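Local atomic coordinates of cleavage and polyadenylation specificity factor 100 KD subunit (Methanosarcina mazei, PDB entry 2XR1), a protein that binds two zinc ions and probably cleaves RNA, terminating transcription across the genome by cutting the nascent transcript where it leaves RNA polymerase. Residues 324-329 with 338-343; 533-538 with 575-580. All coordinates share one frame; numbering follows the deposited sequence.

Contact 1 (324-329 with 338-343); sequences KLTFHN and ISHFHI
The side chains of Leu325 and Phe341 run alongside each other in one direction, the leucine methyl CD1 resting over one face of the phenylalanine ring, 4.1 Å from its centroid and 18° off the ring normal. Leu325 reaches this place because its CG is anti to the backbone N (chi1 166°). Next along the same face, Phe327 meets Ser339 differently: the serine OG approaches the ring edge in its plane, 3.3 Å from Phe327 CE1. Ile242 of strand 240-242 packs against Leu325, Phe327 and Ser339.

The opposite face carries Thr326 and His340, whose side chains are joined through one water. It bonds Thr326 OG1 at 2.8 Å and His340 ND1 at 2.7 Å, and donates to Lys324 O at 3.1 Å. That carbonyl also accepts His342 N, while the other ring nitrogen, His340 NE2, is hydrogen-bonded to Arg373 O. Six backbone bonds couple Lys324 with His342, Thr326 with His340 and His328 with Ile338. The pairs form an antiparallel beta hairpin in one of the two packed sheets of the metallo-beta-lactamase fold, its Leu325–Phe341 face turned to the interior between the sheets.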
loop_
_atom_site.group_PDB
_atom_site.type_symbol
_atom_site.label_atom_id
_atom_site.label_comp_id
_atom_site.label_asym_id
_atom_site.label_seq_id
_atom_site.Cartn_x
_atom_site.Cartn_y
_atom_site.Cartn_z
ATOM N N LYS B 324 -10.637 -7.185 17.417
ATOM C CA LYS B 324 -11.559 -8.243 17.793
ATOM C C LYS B 324 -12.408 -8.581 16.601
ATOM O O LYS B 324 -12.931 -7.691 15.957
ATOM C CB LYS B 324 -12.479 -7.788 18.911
ATOM C CG LYS B 324 -11.840 -7.787 20.238
ATOM C CD LYS B 324 -12.845 -7.459 21.305
ATOM C CE LYS B 324 -12.171 -7.188 22.678
ATOM N NZ LYS B 324 -10.990 -6.268 22.542
ATOM N N LEU B 325 -12.563 -9.861 16.336
ATOM C CA LEU B 325 -13.314 -10.371 15.185
ATOM C C LEU B 325 -14.555 -11.121 15.648
ATOM O O LEU B 325 -14.509 -11.856 16.645
ATOM C CB LEU B 325 -12.449 -11.349 14.398
ATOM C CG LEU B 325 -13.170 -12.223 13.353
ATOM C CD1 LEU B 325 -13.758 -11.376 12.211
ATOM C CD2 LEU B 325 -12.252 -13.339 12.793
ATOM N N THR B 326 -15.663 -10.897 14.924
ATOM C CA THR B 326 -16.919 -11.644 15.110
ATOM C C THR B 326 -17.476 -12.080 13.769
ATOM O O THR B 326 -17.719 -11.243 12.883
ATOM C CB THR B 326 -18.015 -10.830 15.760
ATOM O OG1 THR B 326 -17.481 -9.938 16.734
ATOM C CG2 THR B 326 -19.044 -11.762 16.436
ATOM N N PHE B 327 -17.728 -13.369 13.620
ATOM C CA PHE B 327 -18.381 -13.831 12.405
ATOM C C PHE B 327 -19.894 -13.815 12.570
ATOM O O PHE B 327 -20.405 -14.038 13.670
ATOM C CB PHE B 327 -17.961 -15.259 12.086
ATOM C CG PHE B 327 -16.551 -15.404 11.586
ATOM C CD1 PHE B 327 -16.054 -14.582 10.585
ATOM C CD2 PHE B 327 -15.755 -16.420 12.078
ATOM C CE1 PHE B 327 -14.764 -14.752 10.118
ATOM C CE2 PHE B 327 -14.464 -16.639 11.595
ATOM C CZ PHE B 327 -13.970 -15.820 10.629
ATOM N N HIS B 328 -20.619 -13.553 11.480
ATOM C CA HIS B 328 -22.079 -13.612 11.486
ATOM C C HIS B 328 -22.552 -14.328 10.223
ATOM O O HIS B 328 -21.843 -14.396 9.244
ATOM C CB HIS B 328 -22.696 -12.225 11.515
ATOM C CG HIS B 328 -22.316 -11.380 12.694
ATOM N ND1 HIS B 328 -23.136 -11.219 13.795
ATOM C CD2 HIS B 328 -21.262 -10.553 12.892
ATOM C CE1 HIS B 328 -22.579 -10.368 14.640
ATOM N NE2 HIS B 328 -21.438 -9.951 14.116
ATOM N N ASN B 329 -23.790 -14.808 10.229
ATOM C CA ASN B 329 -24.315 -15.519 9.091
ATOM C C ASN B 329 -24.320 -14.681 7.806
ATOM O O ASN B 329 -24.769 -13.553 7.798
ATOM C CB ASN B 329 -25.727 -15.992 9.364
ATOM C CG ASN B 329 -26.300 -16.793 8.191
ATOM O OD1 ASN B 329 -25.913 -17.926 7.968
ATOM N ND2 ASN B 329 -27.237 -16.197 7.447
ATOM N N ILE B 338 -19.954 -13.191 7.567
ATOM C CA ILE B 338 -19.726 -11.778 7.462
ATOM C C ILE B 338 -18.737 -11.483 8.592
ATOM O O ILE B 338 -18.886 -11.921 9.708
ATOM C CB ILE B 338 -21.076 -11.024 7.672
ATOM C CG1 ILE B 338 -21.891 -11.119 6.378
ATOM C CG2 ILE B 338 -20.811 -9.595 8.037
ATOM C CD1 ILE B 338 -23.243 -10.670 6.562
ATOM N N SER B 339 -17.733 -10.707 8.311
ATOM C CA SER B 339 -16.660 -10.528 9.243
ATOM C C SER B 339 -16.681 -9.135 9.805
ATOM O O SER B 339 -16.485 -8.197 9.077
ATOM C CB SER B 339 -15.385 -10.826 8.513
ATOM O OG SER B 339 -15.478 -12.190 8.086
ATOM N N HIS B 340 -16.966 -9.015 11.085
ATOM C CA HIS B 340 -16.919 -7.742 11.763
ATOM C C HIS B 340 -15.610 -7.577 12.570
ATOM O O HIS B 340 -15.275 -8.423 13.411
ATOM C CB HIS B 340 -18.143 -7.642 12.687
ATOM C CG HIS B 340 -18.233 -6.371 13.453
ATOM N ND1 HIS B 340 -17.598 -6.188 14.658
ATOM C CD2 HIS B 340 -18.892 -5.221 13.195
ATOM C CE1 HIS B 340 -17.847 -4.968 15.099
ATOM N NE2 HIS B 340 -18.623 -4.355 14.225
ATOM N N PHE B 341 -14.897 -6.493 12.323
ATOM C CA PHE B 341 -13.649 -6.195 13.007
ATOM C C PHE B 341 -13.768 -4.939 13.827
ATOM O O PHE B 341 -14.035 -3.851 13.282
ATOM C CB PHE B 341 -12.548 -5.958 12.009
ATOM C CG PHE B 341 -12.189 -7.155 11.216
ATOM C CD1 PHE B 341 -11.230 -8.031 11.667
ATOM C CD2 PHE B 341 -12.786 -7.408 10.007
ATOM C CE1 PHE B 341 -10.861 -9.087 10.926
ATOM C CE2 PHE B 341 -12.421 -8.508 9.260
ATOM C CZ PHE B 341 -11.472 -9.336 9.732
ATOM N N HIS B 342 -13.535 -5.098 15.119
ATOM C CA HIS B 342 -13.673 -4.037 16.115
ATOM C C HIS B 342 -12.257 -3.670 16.438
ATOM O O HIS B 342 -11.513 -4.510 16.945
ATOM C CB HIS B 342 -14.416 -4.599 17.350
ATOM C CG HIS B 342 -14.569 -3.641 18.488
ATOM N ND1 HIS B 342 -15.018 -2.351 18.329
ATOM C CD2 HIS B 342 -14.392 -3.807 19.821
ATOM C CE1 HIS B 342 -15.052 -1.749 19.505
ATOM N NE2 HIS B 342 -14.681 -2.614 20.428
ATOM N N ILE B 343 -11.862 -2.448 16.083
ATOM C CA ILE B 343 -10.474 -2.012 16.184
ATOM C C ILE B 343 -10.285 -1.063 17.318
ATOM O O ILE B 343 -10.949 -0.048 17.411
ATOM C CB ILE B 343 -10.033 -1.347 14.871
ATOM C CG1 ILE B 343 -10.495 -2.232 13.686
ATOM C CG2 ILE B 343 -8.501 -1.005 14.896
ATOM C CD1 ILE B 343 -9.593 -2.265 12.579
HETATM O O HOH W 1 -16.042 -7.567 16.427
#

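Contact 2 (533-538 with 575-580)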
loop_
_atom_site.group_PDB
_atom_site.type_symbol
_atom_site.label_atom_id
_atom_site.label_comp_id
_atom_site.label_asym_id
_atom_site.label_seq_id
_atom_site.Cartn_x
_atom_site.Cartn_y
_atom_site.Cartn_z
ATOM N N THR B 533 -30.482 -30.794 -22.636
ATOM C CA THR B 533 -30.477 -29.428 -22.151
ATOM C C THR B 533 -29.326 -29.128 -21.199
ATOM O O THR B 533 -28.920 -29.977 -20.404
ATOM C CB THR B 533 -31.766 -29.121 -21.417
ATOM O OG1 THR B 533 -32.874 -29.408 -22.276
ATOM C CG2 THR B 533 -31.816 -27.642 -21.017
ATOM N N LEU B 534 -28.814 -27.900 -21.276
ATOM C CA LEU B 534 -27.735 -27.478 -20.417
ATOM C C LEU B 534 -28.241 -26.343 -19.542
ATOM O O LEU B 534 -28.548 -25.274 -20.067
ATOM C CB LEU B 534 -26.548 -27.010 -21.269
ATOM C CG LEU B 534 -25.314 -26.516 -20.501
ATOM C CD1 LEU B 534 -24.644 -27.700 -19.854
ATOM C CD2 LEU B 534 -24.373 -25.758 -21.442
ATOM N N VAL B 535 -28.300 -26.552 -18.224
ATOM C CA VAL B 535 -29.004 -25.622 -17.340
ATOM C C VAL B 535 -28.037 -24.784 -16.539
ATOM O O VAL B 535 -27.341 -25.297 -15.684
ATOM C CB VAL B 535 -29.924 -26.400 -16.375
ATOM C CG1 VAL B 535 -30.845 -25.454 -15.596
ATOM C CG2 VAL B 535 -30.762 -27.427 -17.166
ATOM N N PHE B 536 -27.983 -23.496 -16.806
ATOM C CA PHE B 536 -27.194 -22.590 -15.975
ATOM C C PHE B 536 -28.010 -22.034 -14.811
ATOM O O PHE B 536 -28.990 -21.345 -15.030
ATOM C CB PHE B 536 -26.664 -21.424 -16.802
ATOM C CG PHE B 536 -25.593 -21.807 -17.766
ATOM C CD1 PHE B 536 -24.362 -22.229 -17.317
ATOM C CD2 PHE B 536 -25.804 -21.727 -19.137
ATOM C CE1 PHE B 536 -23.371 -22.587 -18.205
ATOM C CE2 PHE B 536 -24.799 -22.067 -20.025
ATOM C CZ PHE B 536 -23.589 -22.494 -19.553
ATOM N N VAL B 537 -27.571 -22.296 -13.585
ATOM C CA VAL B 537 -28.345 -21.980 -12.391
ATOM C C VAL B 537 -27.769 -20.812 -11.618
ATOM O O VAL B 537 -28.327 -20.411 -10.607
ATOM C CB VAL B 537 -28.421 -23.154 -11.445
ATOM C CG1 VAL B 537 -29.091 -24.356 -12.128
ATOM C CG2 VAL B 537 -27.072 -23.485 -10.961
ATOM N N GLY B 538 -26.676 -20.248 -12.098
ATOM C CA GLY B 538 -26.119 -19.053 -11.493
ATOM C C GLY B 538 -25.233 -18.317 -12.487
ATOM O O GLY B 538 -24.918 -18.873 -13.545
ATOM N N GLN B 575 -30.699 -23.322 -21.234
ATOM C CA GLN B 575 -31.621 -22.495 -20.470
ATOM C C GLN B 575 -30.885 -21.895 -19.307
ATOM O O GLN B 575 -29.952 -22.494 -18.787
ATOM C CB GLN B 575 -32.843 -23.277 -20.013
ATOM C CG GLN B 575 -33.816 -23.653 -21.167
ATOM C CD GLN B 575 -35.060 -22.775 -21.274
ATOM O OE1 GLN B 575 -35.252 -21.837 -20.503
ATOM N NE2 GLN B 575 -35.927 -23.105 -22.212
ATOM N N VAL B 576 -31.275 -20.689 -18.925
ATOM C CA VAL B 576 -30.651 -19.989 -17.824
ATOM C C VAL B 576 -31.710 -19.799 -16.746
ATOM O O VAL B 576 -32.735 -19.165 -16.984
ATOM C CB VAL B 576 -30.109 -18.617 -18.300
ATOM C CG1 VAL B 576 -29.501 -17.870 -17.152
ATOM C CG2 VAL B 576 -29.079 -18.800 -19.412
ATOM N N VAL B 577 -31.493 -20.375 -15.575
ATOM C CA VAL B 577 -32.429 -20.238 -14.462
ATOM C C VAL B 577 -31.609 -19.697 -13.318
ATOM O O VAL B 577 -31.149 -20.425 -12.444
ATOM C CB VAL B 577 -33.068 -21.579 -14.100
ATOM C CG1 VAL B 577 -34.095 -21.406 -13.003
ATOM C CG2 VAL B 577 -33.678 -22.212 -15.340
ATOM N N ASP B 578 -31.387 -18.400 -13.344
ATOM C CA ASP B 578 -30.381 -17.799 -12.487
ATOM C C ASP B 578 -31.064 -17.543 -11.159
ATOM O O ASP B 578 -31.387 -16.404 -10.827
ATOM C CB ASP B 578 -29.845 -16.504 -13.125
ATOM C CG ASP B 578 -28.586 -15.955 -12.437
ATOM O OD1 ASP B 578 -28.078 -16.566 -11.482
ATOM O OD2 ASP B 578 -28.073 -14.887 -12.890
ATOM N N GLY B 579 -31.297 -18.605 -10.403
ATOM C CA GLY B 579 -31.926 -18.464 -9.104
ATOM C C GLY B 579 -31.213 -19.166 -7.969
ATOM O O GLY B 579 -31.742 -19.234 -6.876
ATOM N N PHE B 580 -30.016 -19.679 -8.206
ATOM C CA PHE B 580 -29.377 -20.507 -7.210
ATOM C C PHE B 580 -27.933 -20.153 -6.979
ATOM O O PHE B 580 -27.172 -20.972 -6.475
ATOM C CB PHE B 580 -29.493 -21.959 -7.634
ATOM C CG PHE B 580 -30.882 -22.341 -8.015
ATOM C CD1 PHE B 580 -31.363 -22.042 -9.272
ATOM C CD2 PHE B 580 -31.719 -22.962 -7.112
ATOM C CE1 PHE B 580 -32.658 -22.393 -9.658
ATOM C CE2 PHE B 580 -33.004 -23.313 -7.471
ATOM C CZ PHE B 580 -33.481 -23.024 -8.761
#
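The carbonyl oxygen of Val537 is gripped by two successive amides of the other segment: Phe580 N donates at 3.0 Å to Val537 O, almost in line with the carbonyl bond, and Gly579 N adds a weak bond at 3.5 Å to the same atom. Gly579 N also bonds Val577 O within its own segment, closing an inverse gamma turn centred on Asp578; this turn swings the chain round so that Phe580 comes up beside Val537. The Phe580 ring then presents its edge, with Val537 O and Val577 O near the ring plane. CG anti to the carbonyl carbon (chi1 -49°) turns that edge, through CD1, to Val537 CB at 3.8 Å.

Upstream the two chains run as parallel strands, 573-576 bordering 533-536 at the end of the six-stranded parallel sheet of the beta-CASP domain. Here the backbone bonds alternate: Gln575 N to Leu534 O, Phe536 N to Gln575 O at 3.0 Å, and Val577 N to Phe536 O at 2.7 Å. Side chains add looser apolar contacts. Val535 CG1 faces Val577 CG2 at 4.3 Å on the side covered by helix 393-409, and Phe536 CD2 meets Val576 CG2 on the side where helix 545-550 packs.

Beyond the strands, Asp578 has its CG anti to the backbone N (chi1 -168°), which carries OD1 to within 3.2 Å of Gly538 CA; the same carboxylate oxygen is hydrogen-bonded to Tyr383 OH.

In the fold
The chain completes contact 1 before it opens contact 2, and the two do not touch: their centres are about 33 Å apart and their nearest atoms about 15 Å. They share no sheet. The hairpin of contact 1 belongs to the seven-stranded mixed sheet of the metallo-beta-lactamase domain, whereas contact 2 forms the edge of the parallel sheet of the beta-CASP domain. That domain is inserted in the metallo-beta-lactamase domain, and strands 602-606 and 627-630 then complete the sheet of contact 1. Neither contact supplies a zinc ligand, but the side chain of Ile338 is about 12 Å, and Gly538 about 11 Å, from a bound zinc ion, consistent with a nuclease site set between the two domains.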